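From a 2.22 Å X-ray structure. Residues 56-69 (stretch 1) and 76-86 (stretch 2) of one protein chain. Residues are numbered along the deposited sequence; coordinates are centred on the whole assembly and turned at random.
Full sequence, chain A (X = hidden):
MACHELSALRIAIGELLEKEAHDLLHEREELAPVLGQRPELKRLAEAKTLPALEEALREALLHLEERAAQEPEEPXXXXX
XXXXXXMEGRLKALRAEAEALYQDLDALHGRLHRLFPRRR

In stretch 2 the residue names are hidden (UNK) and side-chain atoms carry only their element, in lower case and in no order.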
# COMPACT_ATOMS: atom_id res chain seq x y z
N ALA A 56 -5.42 -3.75 -3.36
CA ALA A 56 -4.52 -3.85 -4.51
C ALA A 56 -3.21 -4.53 -4.13
O ALA A 56 -2.63 -5.27 -4.94
CB ALA A 56 -4.24 -2.47 -5.09
N LEU A 57 -2.75 -4.30 -2.90
CA LEU A 57 -1.50 -4.91 -2.46
C LEU A 57 -1.65 -6.42 -2.34
O LEU A 57 -0.74 -7.17 -2.71
CB LEU A 57 -1.06 -4.31 -1.12
CG LEU A 57 0.31 -4.78 -0.58
CD1 LEU A 57 1.37 -4.69 -1.68
CD2 LEU A 57 0.71 -3.92 0.61
N ARG A 58 -2.80 -6.87 -1.83
CA ARG A 58 -3.05 -8.30 -1.68
C ARG A 58 -3.02 -8.96 -3.05
O ARG A 58 -2.52 -10.08 -3.21
CB ARG A 58 -4.40 -8.54 -0.98
CG ARG A 58 -4.26 -8.72 0.53
CD ARG A 58 -5.57 -9.11 1.21
NE ARG A 58 -6.30 -7.96 1.71
CZ ARG A 58 -7.40 -7.46 1.14
NH1 ARG A 58 -7.91 -8.02 0.05
NH2 ARG A 58 -7.98 -6.40 1.67
N GLU A 59 -3.55 -8.26 -4.05
CA GLU A 59 -3.55 -8.76 -5.42
C GLU A 59 -2.11 -8.95 -5.88
O GLU A 59 -1.75 -9.99 -6.43
CB GLU A 59 -4.24 -7.78 -6.37
CG GLU A 59 -5.76 -7.89 -6.44
CD GLU A 59 -6.33 -7.28 -7.72
OE1 GLU A 59 -6.49 -6.04 -7.80
OE2 GLU A 59 -6.60 -8.05 -8.66
N ALA A 60 -1.28 -7.94 -5.63
CA ALA A 60 0.12 -7.99 -6.04
C ALA A 60 0.87 -9.12 -5.34
O ALA A 60 1.77 -9.72 -5.92
CB ALA A 60 0.79 -6.66 -5.77
N LEU A 61 0.50 -9.41 -4.09
CA LEU A 61 1.17 -10.48 -3.36
C LEU A 61 0.83 -11.84 -3.98
O LEU A 61 1.65 -12.75 -3.97
CB LEU A 61 0.79 -10.45 -1.87
CG LEU A 61 1.55 -9.41 -1.02
CD1 LEU A 61 0.95 -9.30 0.38
CD2 LEU A 61 3.03 -9.80 -0.94
N LEU A 62 -0.36 -11.97 -4.55
CA LEU A 62 -0.73 -13.22 -5.19
C LEU A 62 0.21 -13.45 -6.36
O LEU A 62 0.81 -14.52 -6.50
CB LEU A 62 -2.18 -13.19 -5.68
CG LEU A 62 -2.67 -14.48 -6.37
CD1 LEU A 62 -2.45 -15.68 -5.47
CD2 LEU A 62 -4.14 -14.36 -6.70
N HIS A 63 0.36 -12.43 -7.21
CA HIS A 63 1.23 -12.54 -8.38
C HIS A 63 2.65 -12.89 -7.96
O HIS A 63 3.27 -13.80 -8.51
CB HIS A 63 1.22 -11.23 -9.16
CG HIS A 63 2.00 -11.29 -10.44
ND1 HIS A 63 3.38 -11.22 -10.47
CD2 HIS A 63 1.60 -11.43 -11.72
CE1 HIS A 63 3.79 -11.32 -11.72
NE2 HIS A 63 2.73 -11.44 -12.50
N LEU A 64 3.16 -12.18 -6.97
CA LEU A 64 4.50 -12.40 -6.47
C LEU A 64 4.62 -13.81 -5.91
O LEU A 64 5.63 -14.49 -6.11
CB LEU A 64 4.82 -11.37 -5.40
CG LEU A 64 6.26 -11.19 -4.95
CD1 LEU A 64 7.17 -10.96 -6.15
CD2 LEU A 64 6.31 -9.99 -4.00
N GLU A 65 3.59 -14.26 -5.21
CA GLU A 65 3.61 -15.59 -4.64
C GLU A 65 3.75 -16.59 -5.79
O GLU A 65 4.57 -17.51 -5.73
CB GLU A 65 2.31 -15.84 -3.85
CG GLU A 65 2.25 -17.14 -3.07
CD GLU A 65 3.06 -17.13 -1.79
OE1 GLU A 65 2.90 -16.19 -0.97
OE2 GLU A 65 3.86 -18.06 -1.59
N GLU A 66 2.96 -16.40 -6.85
CA GLU A 66 3.01 -17.28 -8.02
C GLU A 66 4.40 -17.27 -8.64
O GLU A 66 4.99 -18.32 -8.89
CB GLU A 66 1.98 -16.83 -9.08
CG GLU A 66 0.57 -16.66 -8.55
CD GLU A 66 -0.41 -16.14 -9.60
OE1 GLU A 66 -0.01 -15.29 -10.43
OE2 GLU A 66 -1.59 -16.57 -9.58
N ARG A 67 4.93 -16.08 -8.89
CA ARG A 67 6.26 -15.97 -9.49
C ARG A 67 7.29 -16.75 -8.68
O ARG A 67 8.08 -17.49 -9.24
CB ARG A 67 6.71 -14.51 -9.60
CG ARG A 67 8.09 -14.34 -10.25
CD ARG A 67 8.15 -15.08 -11.58
NE ARG A 67 9.50 -15.13 -12.15
CZ ARG A 67 10.07 -14.14 -12.83
NH1 ARG A 67 9.41 -13.01 -13.04
NH2 ARG A 67 11.30 -14.29 -13.31
N ALA A 68 7.26 -16.59 -7.36
CA ALA A 68 8.19 -17.27 -6.47
C ALA A 68 8.05 -18.79 -6.49
O ALA A 68 9.02 -19.52 -6.26
CB ALA A 68 8.01 -16.77 -5.05
N ALA A 69 6.84 -19.28 -6.76
CA ALA A 69 6.62 -20.73 -6.82
C ALA A 69 7.08 -21.28 -8.16
O ALA A 69 7.45 -22.44 -8.27
CB ALA A 69 5.14 -21.04 -6.60
N UNK A 76 15.52 -14.34 -4.77
CA UNK A 76 15.14 -12.94 -4.84
C UNK A 76 13.63 -12.78 -4.69
O UNK A 76 13.17 -11.91 -3.96
c UNK A 76 15.59 -12.32 -6.18
c UNK A 76 13.41 -9.46 -7.45
c UNK A 76 15.00 -8.56 -5.89
c UNK A 76 13.93 -8.38 -6.75
c UNK A 76 15.54 -9.84 -5.72
c UNK A 76 13.96 -10.73 -7.28
o UNK A 76 13.38 -7.12 -6.92
c UNK A 76 15.03 -10.94 -6.40
N UNK A 77 12.87 -13.61 -5.39
CA UNK A 77 11.41 -13.53 -5.31
C UNK A 77 10.92 -13.76 -3.90
O UNK A 77 9.99 -13.11 -3.44
c UNK A 77 11.36 -12.29 -10.67
c UNK A 77 10.94 -13.07 -8.37
c UNK A 77 11.33 -13.31 -9.71
c UNK A 77 10.60 -10.76 -8.95
c UNK A 77 11.45 -15.24 -8.60
n UNK A 77 11.64 -14.64 -9.82
c UNK A 77 10.57 -11.78 -8.00
c UNK A 77 10.77 -14.57 -6.24
c UNK A 77 11.03 -14.32 -7.68
c UNK A 77 10.99 -11.03 -10.28
N UNK A 78 11.56 -14.71 -3.21
CA UNK A 78 11.17 -15.03 -1.84
C UNK A 78 11.60 -13.91 -0.91
O UNK A 78 11.01 -13.69 0.15
n UNK A 78 10.83 -22.16 -3.24
n UNK A 78 12.91 -21.49 -2.54
c UNK A 78 11.78 -16.38 -1.46
n UNK A 78 11.20 -19.95 -2.71
c UNK A 78 11.18 -17.52 -2.31
c UNK A 78 11.65 -21.20 -2.83
c UNK A 78 12.01 -18.81 -2.27
N UNK A 79 12.63 -13.17 -1.32
CA UNK A 79 13.08 -12.04 -0.54
C UNK A 79 12.13 -10.88 -0.78
O UNK A 79 11.86 -10.08 0.12
N UNK A 80 11.60 -10.78 -2.00
CA UNK A 80 10.67 -9.70 -2.32
C UNK A 80 9.36 -9.96 -1.56
O UNK A 80 8.76 -9.04 -1.01
c UNK A 80 9.80 -8.47 -5.96
c UNK A 80 10.45 -9.62 -3.84
c UNK A 80 9.94 -7.15 -3.84
c UNK A 80 9.59 -8.50 -4.44
N UNK A 81 8.94 -11.22 -1.52
CA UNK A 81 7.71 -11.58 -0.82
C UNK A 81 7.76 -11.16 0.65
O UNK A 81 6.85 -10.51 1.15
c UNK A 81 6.56 -15.06 -2.18
c UNK A 81 6.60 -13.54 -2.09
c UNK A 81 5.19 -12.99 -1.88
c UNK A 81 7.48 -13.09 -0.91
N UNK A 82 8.84 -11.52 1.32
CA UNK A 82 9.04 -11.20 2.73
C UNK A 82 9.03 -9.68 2.93
O UNK A 82 8.49 -9.17 3.91
c UNK A 82 10.38 -11.79 3.18
c UNK A 82 9.62 -12.84 5.30
c UNK A 82 12.07 -12.62 4.81
c UNK A 82 10.69 -11.97 4.66
N UNK A 83 9.63 -8.95 1.99
CA UNK A 83 9.69 -7.50 2.07
C UNK A 83 8.32 -6.85 1.82
O UNK A 83 7.95 -5.89 2.51
c UNK A 83 10.70 -6.98 1.06
N UNK A 84 7.58 -7.35 0.84
CA UNK A 84 6.27 -6.76 0.57
C UNK A 84 5.33 -7.04 1.73
O UNK A 84 4.54 -6.18 2.12
c UNK A 84 5.68 -7.31 -0.75
c UNK A 84 4.29 -6.71 -1.00
c UNK A 84 6.61 -6.96 -1.91
N UNK A 85 5.43 -8.23 2.30
CA UNK A 85 4.59 -8.63 3.43
C UNK A 85 4.89 -7.83 4.69
O UNK A 85 3.99 -7.55 5.48
o UNK A 85 4.25 -13.12 1.80
c UNK A 85 3.91 -11.02 2.87
c UNK A 85 4.76 -10.11 3.72
c UNK A 85 4.45 -12.43 2.82
o UNK A 85 5.08 -12.86 3.81
N UNK A 86 6.15 -7.48 4.89
CA UNK A 86 6.53 -6.69 6.06
C UNK A 86 5.85 -5.34 5.93
O UNK A 86 5.30 -4.81 6.89
c UNK A 86 8.05 -6.52 6.12

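Position 76 has eight side-chain atoms: one carbon, then a six-carbon ring bearing one oxygen. It makes no contact with stretch 1 and is Tyr 76. Position 77 carries one carbon and then fused five- and six-membered rings of eight carbons and one nitrogen, set against Leu 64, Arg 67 and Ala 68; only tryptophan provides such rings. The CA-to-CB bond of Trp 77 points toward stretch 1: its CB lies 3.7 Å from Ala 68 CB, its CE3 4.0 Å from Leu 64 CD1, and its CZ2 3.1 Å from Arg 67 CZ. Arg 67 CG stands 3.5 Å from the centroid of the Trp 77 five-membered ring, 12° off its normal, a CH-pi contact over the face. Arg 67 NE and Trp 77 NE1, 3.2 Å apart, are both donors and form no hydrogen bond.

Position 78 shows three carbons, a nitrogen, then a carbon with two more nitrogens, passing near Ala 68: Arg 78. Its CA-to-CB bond points away, but the end comes nearer: Arg 78 NE is 4.2 Å from Ala 68 O, with no hydrogen bond, and Arg 78 CG is 4.3 Å from Ala 68 CB. Position 79 has no side-chain atoms and is Gly 79, with nothing of stretch 1 within 5.5 Å of an ideal CB.

Position 80 has four carbons forked at the second, and a branch carbon meets Leu 64; the fork makes it Leu 80, with chi1 t and chi2 p. Leu 80 CD2 lies 3.6 Å from Leu 64 CD1. At position 81, four carbons forked at the second, with branch tips against Ala 68 and Leu 64, are a leucine's: Leu 81. Its CD1 is 3.6 Å from Ala 68 CB, its CD2 3.7 Å from Leu 64 CG. Position 82, again four carbons forked at the second, has its CA-to-CB bond pointing away and makes no contact with stretch 1; it is Leu 82. Position 83 has one carbon, also without contact: Ala 83.

Position 84 has one carbon carrying two more, packed against Leu 57, Leu 61 and Leu 64; branching at CB, it is Val 84. Its CG1 lies 3.3 Å from Leu 61 CD2 and 3.6 Å from Leu 57 CD1, while CG2 is 3.7 Å from Leu 64 CD2. Position 85 has three carbons, the third bearing two oxygens, near Leu 61 and Glu 65: Glu 85. Its CG is 4.1 Å from Leu 61 CD2, but its OE2 lies 4.3 Å from Glu 65 OE1, an approach of like charges. Position 86, one carbon making no contact, is Ala 86.

The helices run nearly antiparallel, at 155°, with axes 8.8 Å apart at closest approach. Reciprocal knobs hold the centre: Leu 64 sits among Trp 77, Leu 80, Leu 81 and Val 84, and Leu 81 among Leu 61, Leu 64, Glu 65 and Ala 68. No hydrogen bond crosses; the 657 Å² buried surface is chiefly apolar packing.

Stretch 2, residues 76-86: YWRGLLLAVEA
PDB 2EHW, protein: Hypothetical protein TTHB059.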